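Local coordinates for anaphase-promoting complex subunit cut9 (Schizosaccharomyces pombe, PDB 2XPI), which serves as a TPR-repeat subunit of the anaphase-promoting complex/cyclosome, the E3 ubiquitin ligase that controls progression through mitosis and the G1 phase, at residues G168-L173 and Y204-V209; S149-Y154 and I196-S201; W122-Y127 and K137-K142. One frame throughout, in Å; residues are numbered along the deposited sequence.

Contact 1: residues G168-L173 and Y204-V209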
loop_
_atom_site.group_PDB
_atom_site.type_symbol
_atom_site.label_atom_id
_atom_site.label_comp_id
_atom_site.label_asym_id
_atom_site.label_seq_id
_atom_site.Cartn_x
_atom_site.Cartn_y
_atom_site.Cartn_z
ATOM N N GLY A 168 -10.898 -15.143 13.737
ATOM C CA GLY A 168 -11.984 -14.543 12.983
ATOM C C GLY A 168 -12.128 -15.216 11.628
ATOM O O GLY A 168 -13.173 -15.808 11.329
ATOM N N ALA A 169 -11.065 -15.145 10.822
ATOM C CA ALA A 169 -11.047 -15.760 9.496
ATOM C C ALA A 169 -11.469 -17.231 9.525
ATOM O O ALA A 169 -12.166 -17.705 8.621
ATOM C CB ALA A 169 -9.686 -15.618 8.878
ATOM N N LEU A 170 -11.055 -17.955 10.559
ATOM C CA LEU A 170 -11.405 -19.365 10.667
ATOM C C LEU A 170 -12.873 -19.574 11.035
ATOM O O LEU A 170 -13.499 -20.510 10.540
ATOM C CB LEU A 170 -10.497 -20.074 11.662
ATOM C CG LEU A 170 -9.575 -21.155 11.105
ATOM C CD1 LEU A 170 -9.296 -20.960 9.618
ATOM C CD2 LEU A 170 -8.286 -21.200 11.907
ATOM N N ASN A 171 -13.418 -18.718 11.902
ATOM C CA ASN A 171 -14.867 -18.700 12.151
ATOM C C ASN A 171 -15.669 -18.575 10.846
ATOM O O ASN A 171 -16.661 -19.274 10.653
ATOM C CB ASN A 171 -15.263 -17.554 13.099
ATOM C CG ASN A 171 -14.828 -17.795 14.548
ATOM O OD1 ASN A 171 -14.709 -18.940 15.001
ATOM N ND2 ASN A 171 -14.594 -16.706 15.282
ATOM N N LEU A 172 -15.229 -17.678 9.960
ATOM C CA LEU A 172 -15.903 -17.436 8.688
ATOM C C LEU A 172 -15.700 -18.538 7.649
ATOM O O LEU A 172 -16.631 -18.878 6.920
ATOM C CB LEU A 172 -15.468 -16.096 8.094
ATOM C CG LEU A 172 -16.347 -14.896 8.425
ATOM C CD1 LEU A 172 -16.089 -13.773 7.441
ATOM C CD2 LEU A 172 -17.821 -15.314 8.397
ATOM N N LEU A 173 -14.484 -19.082 7.571
ATOM C CA LEU A 173 -14.151 -20.108 6.580
ATOM C C LEU A 173 -14.479 -21.526 7.034
ATOM O O LEU A 173 -14.845 -22.366 6.217
ATOM C CB LEU A 173 -12.660 -20.051 6.249
ATOM C CG LEU A 173 -12.115 -19.201 5.097
ATOM C CD1 LEU A 173 -13.166 -18.251 4.569
ATOM C CD2 LEU A 173 -10.846 -18.450 5.538
ATOM N N TYR A 204 -7.875 -21.785 -0.224
ATOM C CA TYR A 204 -6.589 -21.130 -0.330
ATOM C C TYR A 204 -6.459 -20.214 0.858
ATOM O O TYR A 204 -5.394 -20.114 1.477
ATOM C CB TYR A 204 -6.480 -20.319 -1.621
ATOM C CG TYR A 204 -5.354 -19.308 -1.581
ATOM C CD1 TYR A 204 -4.038 -19.706 -1.707
ATOM C CD2 TYR A 204 -5.614 -17.954 -1.394
ATOM C CE1 TYR A 204 -3.012 -18.790 -1.657
ATOM C CE2 TYR A 204 -4.593 -17.029 -1.344
ATOM C CZ TYR A 204 -3.297 -17.450 -1.475
ATOM O OH TYR A 204 -2.267 -16.526 -1.424
ATOM N N LEU A 205 -7.560 -19.546 1.179
ATOM C CA LEU A 205 -7.557 -18.567 2.248
ATOM C C LEU A 205 -7.321 -19.315 3.542
ATOM O O LEU A 205 -6.502 -18.914 4.373
ATOM C CB LEU A 205 -8.886 -17.833 2.289
ATOM C CG LEU A 205 -8.866 -16.304 2.315
ATOM C CD1 LEU A 205 -7.744 -15.710 1.472
ATOM C CD2 LEU A 205 -10.226 -15.801 1.859
ATOM N N ARG A 206 -8.024 -20.429 3.694
ATOM C CA ARG A 206 -7.831 -21.288 4.855
ATOM C C ARG A 206 -6.389 -21.775 4.944
ATOM O O ARG A 206 -5.849 -21.925 6.035
ATOM C CB ARG A 206 -8.787 -22.467 4.827
ATOM C CG ARG A 206 -9.585 -22.570 6.092
ATOM C CD ARG A 206 -10.079 -23.964 6.293
ATOM N NE ARG A 206 -10.457 -24.490 5.006
ATOM C CZ ARG A 206 -11.504 -24.068 4.315
ATOM N NH1 ARG A 206 -12.302 -23.123 4.800
ATOM N NH2 ARG A 206 -11.758 -24.606 3.135
ATOM N N GLY A 207 -5.772 -22.020 3.795
ATOM C CA GLY A 207 -4.373 -22.385 3.754
ATOM C C GLY A 207 -3.508 -21.269 4.311
ATOM O O GLY A 207 -2.595 -21.526 5.094
ATOM N N GLN A 208 -3.796 -20.026 3.916
ATOM C CA GLN A 208 -3.023 -18.865 4.369
ATOM C C GLN A 208 -3.068 -18.688 5.881
ATOM O O GLN A 208 -2.085 -18.278 6.503
ATOM C CB GLN A 208 -3.567 -17.603 3.729
ATOM C CG GLN A 208 -3.223 -17.453 2.275
ATOM C CD GLN A 208 -1.802 -17.000 2.083
ATOM O OE1 GLN A 208 -0.866 -17.669 2.497
ATOM N NE2 GLN A 208 -1.633 -15.843 1.461
ATOM N N VAL A 209 -4.231 -18.967 6.463
ATOM C CA VAL A 209 -4.417 -18.874 7.905
ATOM C C VAL A 209 -3.537 -19.918 8.591
ATOM O O VAL A 209 -2.717 -19.596 9.458
ATOM C CB VAL A 209 -5.906 -19.105 8.307
ATOM C CG1 VAL A 209 -6.024 -19.373 9.797
ATOM C CG2 VAL A 209 -6.766 -17.923 7.906
#
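Two successive tetratricopeptide (TPR) repeats meet here: residues 168-173 lie in TPR 3 and 204-209 in TPR 4, both helical. Their short axes run roughly antiparallel, at 151° and 10.1 Å. Arg206 sends the longest side chain across. Its CB leaves the backbone alongside the other helix rather than at it, and CG then packs 3.9 Å from Leu170 CD1 and 4.0 Å from Leu173 CB. The chain bends at chi3 (-38°), and Arg206 and Leu173 slide past each other in opposite directions. At the tip, Arg206 NH1 comes 3.4 Å from Leu173 CB. NH1 hydrogen-bonds to the carbonyl of Gly174, and the side chain also approaches a bound gold(I) cyanide ion, with Asn177 completing that site. Beside this arm, Leu170 crosses Val209 obliquely, its CD1 and CD2 methyls each 3.6 Å from Val209 CG1. An alanine in place of Leu170 would remove both methyls and would probably loosen the packing of Val209 and of the Arg206 aliphatic chain. One residue before Leu170, Ala169 CB meets the other Val209 methyl, CG2, at 3.8 Å. Leu173 crosses Leu205 at about a right angle, its CD2 methyl 3.8 Å from Leu205 CB.

Contact 2: residues S149-Y154 and I196-S201; sequences SSACRY and IKLEAS
The first turns of two TPR helices lie side by side, residues 149-154 opening helix 150-162 of TPR 3 and 196-201 leading into helix 198-212 of TPR 4. Polar bonding runs to other partners, as no hydrogen bond joins the two segments. Tyr154 OH bonds to the carbonyl of Gln97 of the second subunit, and Ser201 OG to the side chain of Gln97 of that subunit, so Tyr154 and Ser201 also face the dimer partner, in keeping with the role of TPR repeats 1-7 in homodimerization. Capping is a second element: Ser149 OG accepts a weak bond from Cys152 N at the helix start (3.3 Å, N-H...O angle 157°). Apolar packing centres on Leu198, whose CG stands anti to the carbonyl carbon (chi1 -79°) and whose two methyls divide the work. Leu198 CD1 rests against the backbone of helix 150-162, 3.6 Å from Ala151 N, and near the CB atoms of Ser150 and Ala151. Leu198 CD2 lies 4.0 Å from both CB and CG of Tyr154, the two side chains crossing at about a right angle. With Tyr154 CG anti to the backbone N (chi1 173°), the ring reaches Ser201, bringing Tyr154 CE1 to 3.5 Å from Ser201 CB.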
loop_
_atom_site.group_PDB
_atom_site.type_symbol
_atom_site.label_atom_id
_atom_site.label_comp_id
_atom_site.label_asym_id
_atom_site.label_seq_id
_atom_site.Cartn_x
_atom_site.Cartn_y
_atom_site.Cartn_z
ATOM N N SER A 149 -24.017 -14.692 0.734
ATOM C CA SER A 149 -23.226 -14.530 -0.474
ATOM C C SER A 149 -21.872 -15.210 -0.275
ATOM O O SER A 149 -21.224 -14.994 0.742
ATOM C CB SER A 149 -23.066 -13.030 -0.766
ATOM O OG SER A 149 -22.263 -12.767 -1.907
ATOM N N SER A 150 -21.450 -16.044 -1.218
ATOM C CA SER A 150 -20.126 -16.677 -1.116
ATOM C C SER A 150 -19.009 -15.677 -1.415
ATOM O O SER A 150 -17.916 -15.757 -0.838
ATOM C CB SER A 150 -20.003 -17.877 -2.054
ATOM O OG SER A 150 -21.092 -18.761 -1.885
ATOM N N ALA A 151 -19.287 -14.745 -2.326
ATOM C CA ALA A 151 -18.334 -13.698 -2.637
ATOM C C ALA A 151 -18.104 -12.850 -1.397
ATOM O O ALA A 151 -16.973 -12.478 -1.087
ATOM C CB ALA A 151 -18.829 -12.841 -3.787
ATOM N N CYS A 152 -19.180 -12.547 -0.684
ATOM C CA CYS A 152 -19.062 -11.724 0.512
ATOM C C CYS A 152 -18.324 -12.476 1.623
ATOM O O CYS A 152 -17.595 -11.884 2.405
ATOM C CB CYS A 152 -20.439 -11.247 0.980
ATOM S SG CYS A 152 -21.274 -10.037 -0.123
ATOM N N ARG A 153 -18.506 -13.789 1.683
ATOM C CA ARG A 153 -17.772 -14.617 2.634
ATOM C C ARG A 153 -16.282 -14.644 2.275
ATOM O O ARG A 153 -15.418 -14.410 3.124
ATOM C CB ARG A 153 -18.347 -16.035 2.658
ATOM C CG ARG A 153 -17.865 -16.877 3.804
ATOM C CD ARG A 153 -18.640 -18.183 3.892
ATOM N NE ARG A 153 -19.003 -18.474 5.278
ATOM C CZ ARG A 153 -20.206 -18.263 5.803
ATOM N NH1 ARG A 153 -21.190 -17.790 5.051
ATOM N NH2 ARG A 153 -20.430 -18.541 7.080
ATOM N N TYR A 154 -15.982 -14.930 1.017
ATOM C CA TYR A 154 -14.616 -14.836 0.565
ATOM C C TYR A 154 -13.964 -13.499 0.929
ATOM O O TYR A 154 -12.847 -13.467 1.464
ATOM C CB TYR A 154 -14.534 -15.031 -0.938
ATOM C CG TYR A 154 -13.155 -14.774 -1.479
ATOM C CD1 TYR A 154 -12.126 -15.691 -1.263
ATOM C CD2 TYR A 154 -12.872 -13.626 -2.208
ATOM C CE1 TYR A 154 -10.843 -15.467 -1.750
ATOM C CE2 TYR A 154 -11.593 -13.392 -2.709
ATOM C CZ TYR A 154 -10.580 -14.315 -2.470
ATOM O OH TYR A 154 -9.313 -14.105 -2.963
ATOM N N ILE A 196 -12.152 -18.711 -11.107
ATOM C CA ILE A 196 -11.801 -19.662 -10.037
ATOM C C ILE A 196 -13.010 -19.919 -9.145
ATOM O O ILE A 196 -13.634 -18.972 -8.682
ATOM C CB ILE A 196 -10.728 -19.102 -9.073
ATOM C CG1 ILE A 196 -9.633 -18.295 -9.794
ATOM C CG2 ILE A 196 -10.188 -20.208 -8.159
ATOM C CD1 ILE A 196 -9.065 -18.960 -10.935
ATOM N N LYS A 197 -13.342 -21.178 -8.872
ATOM C CA LYS A 197 -14.509 -21.451 -8.031
ATOM C C LYS A 197 -14.258 -20.854 -6.676
ATOM O O LYS A 197 -13.222 -21.087 -6.097
ATOM C CB LYS A 197 -14.751 -22.945 -7.883
ATOM C CG LYS A 197 -15.087 -23.650 -9.174
ATOM C CD LYS A 197 -15.683 -24.997 -8.885
ATOM C CE LYS A 197 -16.077 -25.690 -10.173
ATOM N NZ LYS A 197 -16.974 -26.857 -9.912
ATOM N N LEU A 198 -15.195 -20.066 -6.168
ATOM C CA LEU A 198 -14.998 -19.445 -4.869
ATOM C C LEU A 198 -14.718 -20.503 -3.790
ATOM O O LEU A 198 -14.038 -20.231 -2.789
ATOM C CB LEU A 198 -16.180 -18.542 -4.509
ATOM C CG LEU A 198 -16.181 -17.170 -5.192
ATOM C CD1 LEU A 198 -17.489 -16.419 -4.952
ATOM C CD2 LEU A 198 -14.989 -16.330 -4.730
ATOM N N GLU A 199 -15.216 -21.717 -3.996
ATOM C CA GLU A 199 -14.867 -22.811 -3.100
ATOM C C GLU A 199 -13.340 -23.003 -3.048
ATOM O O GLU A 199 -12.766 -23.218 -1.978
ATOM C CB GLU A 199 -15.539 -24.115 -3.530
ATOM C CG GLU A 199 -15.210 -25.287 -2.602
ATOM C CD GLU A 199 -15.827 -26.600 -3.052
ATOM O OE1 GLU A 199 -16.613 -26.597 -4.031
ATOM O OE2 GLU A 199 -15.520 -27.640 -2.424
ATOM N N ALA A 200 -12.678 -22.926 -4.202
ATOM C CA ALA A 200 -11.239 -23.079 -4.228
ATOM C C ALA A 200 -10.595 -21.959 -3.441
ATOM O O ALA A 200 -9.799 -22.200 -2.523
ATOM C CB ALA A 200 -10.746 -23.071 -5.618
ATOM N N SER A 201 -10.968 -20.731 -3.781
ATOM C CA SER A 201 -10.375 -19.534 -3.199
ATOM C C SER A 201 -10.462 -19.495 -1.684
ATOM O O SER A 201 -9.566 -18.983 -1.013
ATOM C CB SER A 201 -11.023 -18.281 -3.796
ATOM O OG SER A 201 -10.795 -18.228 -5.202
#

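Contact 3: residues W122-Y127 and K137-K142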
loop_
_atom_site.group_PDB
_atom_site.type_symbol
_atom_site.label_atom_id
_atom_site.label_comp_id
_atom_site.label_asym_id
_atom_site.label_seq_id
_atom_site.Cartn_x
_atom_site.Cartn_y
_atom_site.Cartn_z
ATOM N N TRP A 122 -19.157 -5.499 -4.189
ATOM C CA TRP A 122 -18.387 -4.638 -5.071
ATOM C C TRP A 122 -17.953 -3.359 -4.374
ATOM O O TRP A 122 -16.868 -2.828 -4.660
ATOM C CB TRP A 122 -19.167 -4.357 -6.356
ATOM C CG TRP A 122 -19.157 -5.538 -7.285
ATOM C CD1 TRP A 122 -20.229 -6.314 -7.660
ATOM C CD2 TRP A 122 -18.009 -6.105 -7.921
ATOM N NE1 TRP A 122 -19.813 -7.305 -8.512
ATOM C CE2 TRP A 122 -18.454 -7.200 -8.688
ATOM C CE3 TRP A 122 -16.642 -5.790 -7.919
ATOM C CZ2 TRP A 122 -17.578 -7.982 -9.457
ATOM C CZ3 TRP A 122 -15.769 -6.578 -8.687
ATOM C CH2 TRP A 122 -16.246 -7.656 -9.440
ATOM N N LEU A 123 -18.783 -2.886 -3.444
ATOM C CA LEU A 123 -18.440 -1.712 -2.647
ATOM C C LEU A 123 -17.281 -2.079 -1.729
ATOM O O LEU A 123 -16.300 -1.338 -1.607
ATOM C CB LEU A 123 -19.632 -1.266 -1.812
ATOM C CG LEU A 123 -19.733 0.213 -1.432
ATOM C CD1 LEU A 123 -20.300 0.399 -0.024
ATOM C CD2 LEU A 123 -18.422 0.965 -1.593
ATOM N N ALA A 124 -17.412 -3.233 -1.078
ATOM C CA ALA A 124 -16.348 -3.787 -0.248
ATOM C C ALA A 124 -15.024 -3.887 -1.015
ATOM O O ALA A 124 -13.962 -3.592 -0.460
ATOM C CB ALA A 124 -16.763 -5.145 0.292
ATOM N N GLN A 125 -15.094 -4.292 -2.284
ATOM C CA GLN A 125 -13.920 -4.406 -3.150
ATOM C C GLN A 125 -13.153 -3.107 -3.229
ATOM O O GLN A 125 -11.916 -3.084 -3.140
ATOM C CB GLN A 125 -14.342 -4.763 -4.564
ATOM C CG GLN A 125 -14.285 -6.228 -4.878
ATOM C CD GLN A 125 -12.872 -6.688 -5.056
ATOM O OE1 GLN A 125 -12.418 -6.924 -6.175
ATOM N NE2 GLN A 125 -12.149 -6.793 -3.956
ATOM N N VAL A 126 -13.901 -2.022 -3.410
ATOM C CA VAL A 126 -13.311 -0.702 -3.524
ATOM C C VAL A 126 -12.518 -0.407 -2.251
ATOM O O VAL A 126 -11.353 0.014 -2.303
ATOM C CB VAL A 126 -14.402 0.393 -3.805
ATOM C CG1 VAL A 126 -13.789 1.770 -3.865
ATOM C CG2 VAL A 126 -15.170 0.088 -5.103
ATOM N N TYR A 127 -13.126 -0.649 -1.100
ATOM C CA TYR A 127 -12.437 -0.390 0.158
ATOM C C TYR A 127 -11.146 -1.185 0.265
ATOM O O TYR A 127 -10.171 -0.700 0.821
ATOM C CB TYR A 127 -13.329 -0.708 1.358
ATOM C CG TYR A 127 -14.553 0.164 1.472
ATOM C CD1 TYR A 127 -14.642 1.366 0.768
ATOM C CD2 TYR A 127 -15.618 -0.207 2.275
ATOM C CE1 TYR A 127 -15.769 2.174 0.858
ATOM C CE2 TYR A 127 -16.741 0.584 2.375
ATOM C CZ TYR A 127 -16.811 1.776 1.663
ATOM O OH TYR A 127 -17.918 2.577 1.775
ATOM N N LYS A 137 -14.521 -5.107 5.948
ATOM C CA LYS A 137 -14.925 -6.166 6.860
ATOM C C LYS A 137 -16.230 -5.752 7.510
ATOM O O LYS A 137 -17.206 -6.508 7.480
ATOM C CB LYS A 137 -13.856 -6.455 7.927
ATOM C CG LYS A 137 -14.219 -7.587 8.879
ATOM C CD LYS A 137 -13.950 -7.209 10.360
ATOM C CE LYS A 137 -15.107 -6.423 11.018
ATOM N NZ LYS A 137 -14.918 -4.921 11.129
ATOM N N CYS A 138 -16.268 -4.544 8.070
ATOM C CA CYS A 138 -17.467 -4.124 8.780
ATOM C C CYS A 138 -18.661 -4.148 7.825
ATOM O O CYS A 138 -19.711 -4.691 8.144
ATOM C CB CYS A 138 -17.289 -2.767 9.472
ATOM S SG CYS A 138 -18.591 -2.350 10.792
ATOM N N LEU A 139 -18.503 -3.590 6.637
ATOM C CA LEU A 139 -19.626 -3.495 5.725
ATOM C C LEU A 139 -20.219 -4.887 5.426
ATOM O O LEU A 139 -21.438 -5.065 5.402
ATOM C CB LEU A 139 -19.176 -2.791 4.456
ATOM C CG LEU A 139 -20.199 -2.717 3.334
ATOM C CD1 LEU A 139 -21.205 -1.620 3.639
ATOM C CD2 LEU A 139 -19.504 -2.463 2.011
ATOM N N LEU A 140 -19.347 -5.872 5.216
ATOM C CA LEU A 140 -19.772 -7.233 4.899
ATOM C C LEU A 140 -20.284 -7.994 6.131
ATOM O O LEU A 140 -20.934 -9.027 6.004
ATOM C CB LEU A 140 -18.617 -8.001 4.243
ATOM C CG LEU A 140 -18.110 -7.499 2.894
ATOM C CD1 LEU A 140 -16.957 -8.351 2.430
ATOM C CD2 LEU A 140 -19.228 -7.499 1.855
ATOM N N THR A 141 -19.981 -7.479 7.317
ATOM C CA THR A 141 -20.437 -8.072 8.570
ATOM C C THR A 141 -21.822 -7.567 8.972
ATOM O O THR A 141 -22.673 -8.333 9.421
ATOM C CB THR A 141 -19.458 -7.752 9.716
ATOM O OG1 THR A 141 -18.268 -8.534 9.562
ATOM C CG2 THR A 141 -20.085 -8.067 11.060
ATOM N N LYS A 142 -22.025 -6.265 8.802
ATOM C CA LYS A 142 -23.231 -5.578 9.250
ATOM C C LYS A 142 -24.514 -6.400 9.111
ATOM O O LYS A 142 -25.187 -6.684 10.107
ATOM C CB LYS A 142 -23.383 -4.235 8.516
#
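Residues 122-127 and 137-142 both belong to TPR 2 and form the two arms of its helical hairpin, their short axes 9.4 Å apart and antiparallel at 160°. The apolar contacts come in two groups. In the first, Leu139, with CG anti to its backbone N (chi1 175°), pushes a single methyl, CD2, among three residues of the partner helix. Leu139 CD2 is 3.6 Å from Leu123 CD1, 3.8 Å from Ala124 N and 4.1 Å from Tyr127 CE2, and the Leu139 side chain crosses those of Leu123 and Tyr127 at about right angles. In the second group, Leu140 turns its branched end to Ala124, whose CB lies 3.7 Å from CD2 and 3.8 Å from CG. Leu155 of helix 150-162 touches both Ala124 and Leu140, and Leu111 of helix 100-114 touches Leu123 and Leu139, so neighbouring helices extend the packing.

Hydrogen bonding stays within each helix or leaves the pair. Thr141 OG1 donates to Lys137 O over 3.1 Å, approaching from above the carbonyl plane. Cys138 O accepts from both Thr141 N and Lys142 N. Tyr127 OH is bonded to Glu108.

With no hydrogen bond between the arms, the chemistry implies that their direct pairing rests on the fit of methyl groups against a small alanine and the Tyr127 ring, rather than on directional bonds.

The three contacts lie on the same side of the chain's centre, stepping from TPR 2 to TPR 4. Contacts 1 and 2 share helix 198-212, with centres 12 Å apart, and they touch: Arg153 NE probably hydrogen-bonds to Leu172 O at 2.9 Å, while Leu205 CD2 packs 3.5 Å from Tyr154 O. Contact 3 adjoins contact 2 (centres 15 Å apart) through Leu140 CD1, 3.6 Å from Cys152 O, and both also touch the second subunit. Contacts 1 and 3 do not meet, their nearest atoms being about 6 Å apart. One bound gold(I) cyanide ion lies about 3 Å from the Arg206 side chain in contact 1, and a different one about 4 Å from that of Leu139 in contact 3.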